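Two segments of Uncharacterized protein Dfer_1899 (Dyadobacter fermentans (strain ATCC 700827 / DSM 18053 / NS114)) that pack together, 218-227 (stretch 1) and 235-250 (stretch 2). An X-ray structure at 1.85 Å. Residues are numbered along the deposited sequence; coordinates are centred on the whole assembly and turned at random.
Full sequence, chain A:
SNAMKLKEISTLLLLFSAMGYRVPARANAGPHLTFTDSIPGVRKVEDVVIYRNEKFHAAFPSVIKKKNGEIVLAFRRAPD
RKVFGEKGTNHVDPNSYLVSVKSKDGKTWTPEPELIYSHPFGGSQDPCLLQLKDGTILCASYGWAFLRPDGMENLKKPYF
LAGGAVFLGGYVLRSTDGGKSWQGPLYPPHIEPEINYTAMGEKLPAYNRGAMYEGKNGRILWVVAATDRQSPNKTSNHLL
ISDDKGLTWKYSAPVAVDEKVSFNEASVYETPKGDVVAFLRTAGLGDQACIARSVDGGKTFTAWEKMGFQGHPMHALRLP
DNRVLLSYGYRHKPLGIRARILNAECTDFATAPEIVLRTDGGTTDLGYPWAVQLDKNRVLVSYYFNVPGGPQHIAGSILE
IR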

# COMPACT_ATOMS: atom_id res chain seq x y z
N GLY A 218 -1.66 -1.38 34.00
CA GLY A 218 -1.68 -2.07 32.72
C GLY A 218 -2.84 -1.71 31.81
O GLY A 218 -2.87 -2.15 30.65
N ARG A 219 -3.79 -0.93 32.29
CA ARG A 219 -4.88 -0.44 31.45
C ARG A 219 -4.34 0.61 30.47
O ARG A 219 -3.42 1.36 30.80
CB ARG A 219 -5.96 0.10 32.37
CG ARG A 219 -6.79 1.23 31.90
CD ARG A 219 -7.82 1.54 33.01
NE ARG A 219 -8.74 0.42 33.26
CZ ARG A 219 -9.92 0.54 33.88
NH1 ARG A 219 -10.32 1.73 34.32
NH2 ARG A 219 -10.69 -0.52 34.05
N ILE A 220 -4.87 0.63 29.25
CA ILE A 220 -4.42 1.59 28.23
C ILE A 220 -5.44 2.71 28.11
O ILE A 220 -6.63 2.44 27.87
CB ILE A 220 -4.20 0.93 26.87
CG1 ILE A 220 -3.28 -0.29 27.00
CG2 ILE A 220 -3.58 1.97 25.89
CD1 ILE A 220 -3.11 -1.00 25.70
N LEU A 221 -4.97 3.94 28.21
CA LEU A 221 -5.78 5.15 28.10
C LEU A 221 -5.64 5.73 26.71
O LEU A 221 -4.54 5.80 26.17
CB LEU A 221 -5.32 6.19 29.13
CG LEU A 221 -5.22 5.67 30.55
CD1 LEU A 221 -4.54 6.70 31.43
CD2 LEU A 221 -6.61 5.35 31.04
N TRP A 222 -6.75 6.17 26.12
CA TRP A 222 -6.73 6.73 24.77
C TRP A 222 -7.78 7.82 24.71
O TRP A 222 -8.98 7.53 24.87
CB TRP A 222 -7.01 5.65 23.73
CG TRP A 222 -6.80 6.08 22.31
CD1 TRP A 222 -6.11 7.18 21.86
CD2 TRP A 222 -7.30 5.41 21.14
NE1 TRP A 222 -6.15 7.23 20.48
CE2 TRP A 222 -6.86 6.15 20.02
CE3 TRP A 222 -8.06 4.24 20.95
CZ2 TRP A 222 -7.16 5.76 18.71
CZ3 TRP A 222 -8.36 3.86 19.66
CH2 TRP A 222 -7.92 4.62 18.55
N VAL A 223 -7.37 9.06 24.48
CA VAL A 223 -8.35 10.15 24.32
C VAL A 223 -8.61 10.35 22.83
O VAL A 223 -7.70 10.73 22.07
CB VAL A 223 -7.87 11.44 24.98
CG1 VAL A 223 -8.85 12.59 24.69
CG2 VAL A 223 -7.73 11.22 26.49
N VAL A 224 -9.85 10.10 22.41
CA VAL A 224 -10.23 10.11 21.00
C VAL A 224 -11.08 11.34 20.71
O VAL A 224 -11.58 12.01 21.61
CB VAL A 224 -10.98 8.83 20.57
CG1 VAL A 224 -10.11 7.58 20.72
CG2 VAL A 224 -12.30 8.70 21.36
N ALA A 225 -11.22 11.63 19.43
CA ALA A 225 -12.00 12.76 18.96
C ALA A 225 -13.31 12.24 18.39
O ALA A 225 -13.38 11.12 17.88
CB ALA A 225 -11.25 13.54 17.87
N ALA A 226 -14.35 13.07 18.47
CA ALA A 226 -15.62 12.71 17.85
C ALA A 226 -16.30 13.97 17.34
O ALA A 226 -16.28 15.00 18.01
CB ALA A 226 -16.54 11.96 18.84
N THR A 227 -16.86 13.88 16.13
CA THR A 227 -17.69 14.95 15.59
C THR A 227 -19.06 14.85 16.24
O THR A 227 -19.74 13.84 16.07
CB THR A 227 -17.83 14.85 14.07
OG1 THR A 227 -16.55 14.97 13.45
CG2 THR A 227 -18.74 15.96 13.53
N THR A 235 -16.03 19.16 17.30
CA THR A 235 -15.53 17.92 17.87
C THR A 235 -15.33 18.07 19.37
O THR A 235 -15.10 19.18 19.89
CB THR A 235 -14.19 17.47 17.22
OG1 THR A 235 -13.17 18.47 17.41
CG2 THR A 235 -14.37 17.19 15.73
N SER A 236 -15.41 16.93 20.06
CA SER A 236 -15.14 16.84 21.49
C SER A 236 -14.25 15.63 21.74
O SER A 236 -14.11 14.76 20.88
CB SER A 236 -16.45 16.73 22.30
OG SER A 236 -17.22 15.64 21.80
N ASN A 237 -13.64 15.58 22.93
CA ASN A 237 -12.74 14.51 23.32
C ASN A 237 -13.39 13.62 24.38
O ASN A 237 -14.16 14.09 25.23
CB ASN A 237 -11.42 15.06 23.89
CG ASN A 237 -10.47 15.57 22.80
OD1 ASN A 237 -9.90 16.65 22.93
ND2 ASN A 237 -10.32 14.79 21.72
N HIS A 238 -13.04 12.34 24.32
CA HIS A 238 -13.64 11.29 25.12
C HIS A 238 -12.54 10.28 25.44
O HIS A 238 -11.69 10.00 24.59
CB HIS A 238 -14.81 10.66 24.36
CG HIS A 238 -15.81 11.67 23.91
ND1 HIS A 238 -16.87 12.07 24.70
CD2 HIS A 238 -15.85 12.45 22.80
CE1 HIS A 238 -17.55 13.02 24.08
NE2 HIS A 238 -16.95 13.27 22.93
N LEU A 239 -12.55 9.76 26.66
CA LEU A 239 -11.54 8.79 27.08
C LEU A 239 -12.04 7.37 26.81
O LEU A 239 -13.10 6.97 27.30
CB LEU A 239 -11.22 8.95 28.56
CG LEU A 239 -10.22 7.96 29.16
CD1 LEU A 239 -8.85 8.11 28.53
CD2 LEU A 239 -10.14 8.13 30.67
N LEU A 240 -11.26 6.61 26.05
CA LEU A 240 -11.43 5.17 25.94
C LEU A 240 -10.39 4.46 26.79
O LEU A 240 -9.29 4.96 27.02
CB LEU A 240 -11.31 4.68 24.49
CG LEU A 240 -12.13 5.38 23.41
CD1 LEU A 240 -11.96 4.65 22.10
CD2 LEU A 240 -13.59 5.44 23.81
N ILE A 241 -10.74 3.27 27.24
CA ILE A 241 -9.87 2.46 28.07
C ILE A 241 -9.88 1.04 27.54
O ILE A 241 -10.94 0.50 27.20
CB ILE A 241 -10.35 2.51 29.54
CG1 ILE A 241 -10.14 3.92 30.13
CG2 ILE A 241 -9.71 1.41 30.31
CD1 ILE A 241 -10.53 4.03 31.59
N SER A 242 -8.69 0.43 27.46
CA SER A 242 -8.57 -0.97 27.06
C SER A 242 -7.99 -1.77 28.22
O SER A 242 -6.92 -1.42 28.74
CB SER A 242 -7.68 -1.14 25.83
OG SER A 242 -7.55 -2.53 25.56
N ASP A 243 -8.67 -2.85 28.60
CA ASP A 243 -8.15 -3.77 29.61
C ASP A 243 -7.58 -5.04 28.99
O ASP A 243 -7.29 -5.99 29.73
CB ASP A 243 -9.24 -4.14 30.62
CG ASP A 243 -9.60 -2.99 31.52
OD1 ASP A 243 -8.71 -2.49 32.24
OD2 ASP A 243 -10.78 -2.57 31.49
N ASP A 244 -7.42 -5.09 27.68
CA ASP A 244 -6.86 -6.29 27.06
C ASP A 244 -5.73 -5.93 26.10
O ASP A 244 -5.56 -6.56 25.06
CB ASP A 244 -7.93 -7.12 26.35
CG ASP A 244 -8.80 -6.29 25.43
OD1 ASP A 244 -8.39 -5.17 25.05
OD2 ASP A 244 -9.91 -6.77 25.09
N LYS A 245 -4.95 -4.90 26.46
CA LYS A 245 -3.75 -4.52 25.71
C LYS A 245 -4.08 -4.11 24.27
O LYS A 245 -3.34 -4.41 23.33
CB LYS A 245 -2.69 -5.62 25.76
CG LYS A 245 -2.12 -5.81 27.18
CD LYS A 245 -1.14 -6.97 27.23
CE LYS A 245 -0.67 -7.24 28.67
NZ LYS A 245 0.20 -6.15 29.22
N GLY A 246 -5.20 -3.42 24.10
CA GLY A 246 -5.54 -2.85 22.81
C GLY A 246 -6.38 -3.72 21.89
O GLY A 246 -6.59 -3.32 20.74
N LEU A 247 -6.86 -4.88 22.35
CA LEU A 247 -7.75 -5.66 21.49
C LEU A 247 -9.13 -5.02 21.40
O LEU A 247 -9.73 -4.97 20.32
CB LEU A 247 -7.86 -7.10 21.99
CG LEU A 247 -6.54 -7.91 21.93
CD1 LEU A 247 -6.76 -9.32 22.50
CD2 LEU A 247 -5.94 -7.98 20.51
N THR A 248 -9.63 -4.49 22.51
CA THR A 248 -10.94 -3.84 22.53
C THR A 248 -10.88 -2.62 23.44
O THR A 248 -10.02 -2.51 24.30
CB THR A 248 -12.06 -4.77 23.02
OG1 THR A 248 -11.88 -5.03 24.42
CG2 THR A 248 -12.09 -6.11 22.23
N TRP A 249 -11.85 -1.72 23.25
CA TRP A 249 -11.92 -0.45 23.95
C TRP A 249 -13.31 -0.26 24.53
O TRP A 249 -14.30 -0.62 23.90
CB TRP A 249 -11.59 0.71 22.99
CG TRP A 249 -10.21 0.59 22.41
CD1 TRP A 249 -9.84 -0.05 21.24
CD2 TRP A 249 -9.01 1.11 22.99
NE1 TRP A 249 -8.47 0.05 21.07
CE2 TRP A 249 -7.94 0.76 22.13
CE3 TRP A 249 -8.74 1.84 24.16
CZ2 TRP A 249 -6.62 1.12 22.40
CZ3 TRP A 249 -7.42 2.19 24.43
CH2 TRP A 249 -6.38 1.83 23.55
N LYS A 250 -13.37 0.34 25.72
CA LYS A 250 -14.63 0.72 26.35
C LYS A 250 -14.64 2.23 26.59
O LYS A 250 -13.64 2.80 27.03
CB LYS A 250 -14.84 -0.01 27.68
CG LYS A 250 -15.46 -1.40 27.55
CD LYS A 250 -14.53 -2.41 26.94
CE LYS A 250 -15.30 -3.62 26.43
NZ LYS A 250 -14.48 -4.45 25.50
O HOH W 1 -0.77 -3.37 29.53
O HOH W 2 -4.63 -3.36 28.87

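Residues 220-227 and 235-242 pair as antiparallel strands, their N-to-C directions 149° apart, and the two stretches bury 1041 Å² between them. The hydrogen-bonded pairs are Ile220-Ser242, Trp222-Leu240, Val224-His238 and Ala226-Ser236, and each is closed in both directions. Ile220 N to Ser242 O and Ser242 N to Ile220 O are both 2.9 Å, with N-H...O angles of 173° and 160°; the shortest link is Leu240 N to Trp222 O, 2.7 Å at 165°. Val224 O accepts twice, from His238 N at 3.1 Å and from Asn237 ND2 at 3.1 Å and 173°, so the amide of Asn237 turns back onto the neighbouring strand.

Side chains alternate between the faces. Leu221, Val223, Leu239 and Ile241 share one, where Leu221 CD2 lies 3.9 Å from Ile241 CG1 and Val223 CG2 3.9 Å from Leu239 CD1. On the other, Trp222 presents its edge to the face of Trp249, six-membered ring centroids 4.9 Å apart and planes at 56°, while Ile220 CG2 sits 3.7 Å from Trp249 CH2. The small side chain of Ala226 leaves its CB 4.0 Å from His238 CD2; that imidazole is itself anchored, NE2 donating to Ser236 OG at 2.6 Å.

Polar groups close the end where Arg219 and Asp243 lie, away from the connection between the strands. Arg219 NE donates to Asp243 OD1 (3.1 Å, 158°) in a salt bridge, with Ile241 CG2 over one guanidinium face. Buried Ser242 OG accepts from Gly246 N at 2.9 Å; Gly246 has phi/psi of 91/6, where a CB would jam against the preceding carbonyl. One water donates to Gly218 O (2.8 Å) and Ser242 O (3.0 Å) and accepts from Lys245 N (2.9 Å); a second links Gly218 O (2.7 Å) to Lys245 NZ (3.0 Å).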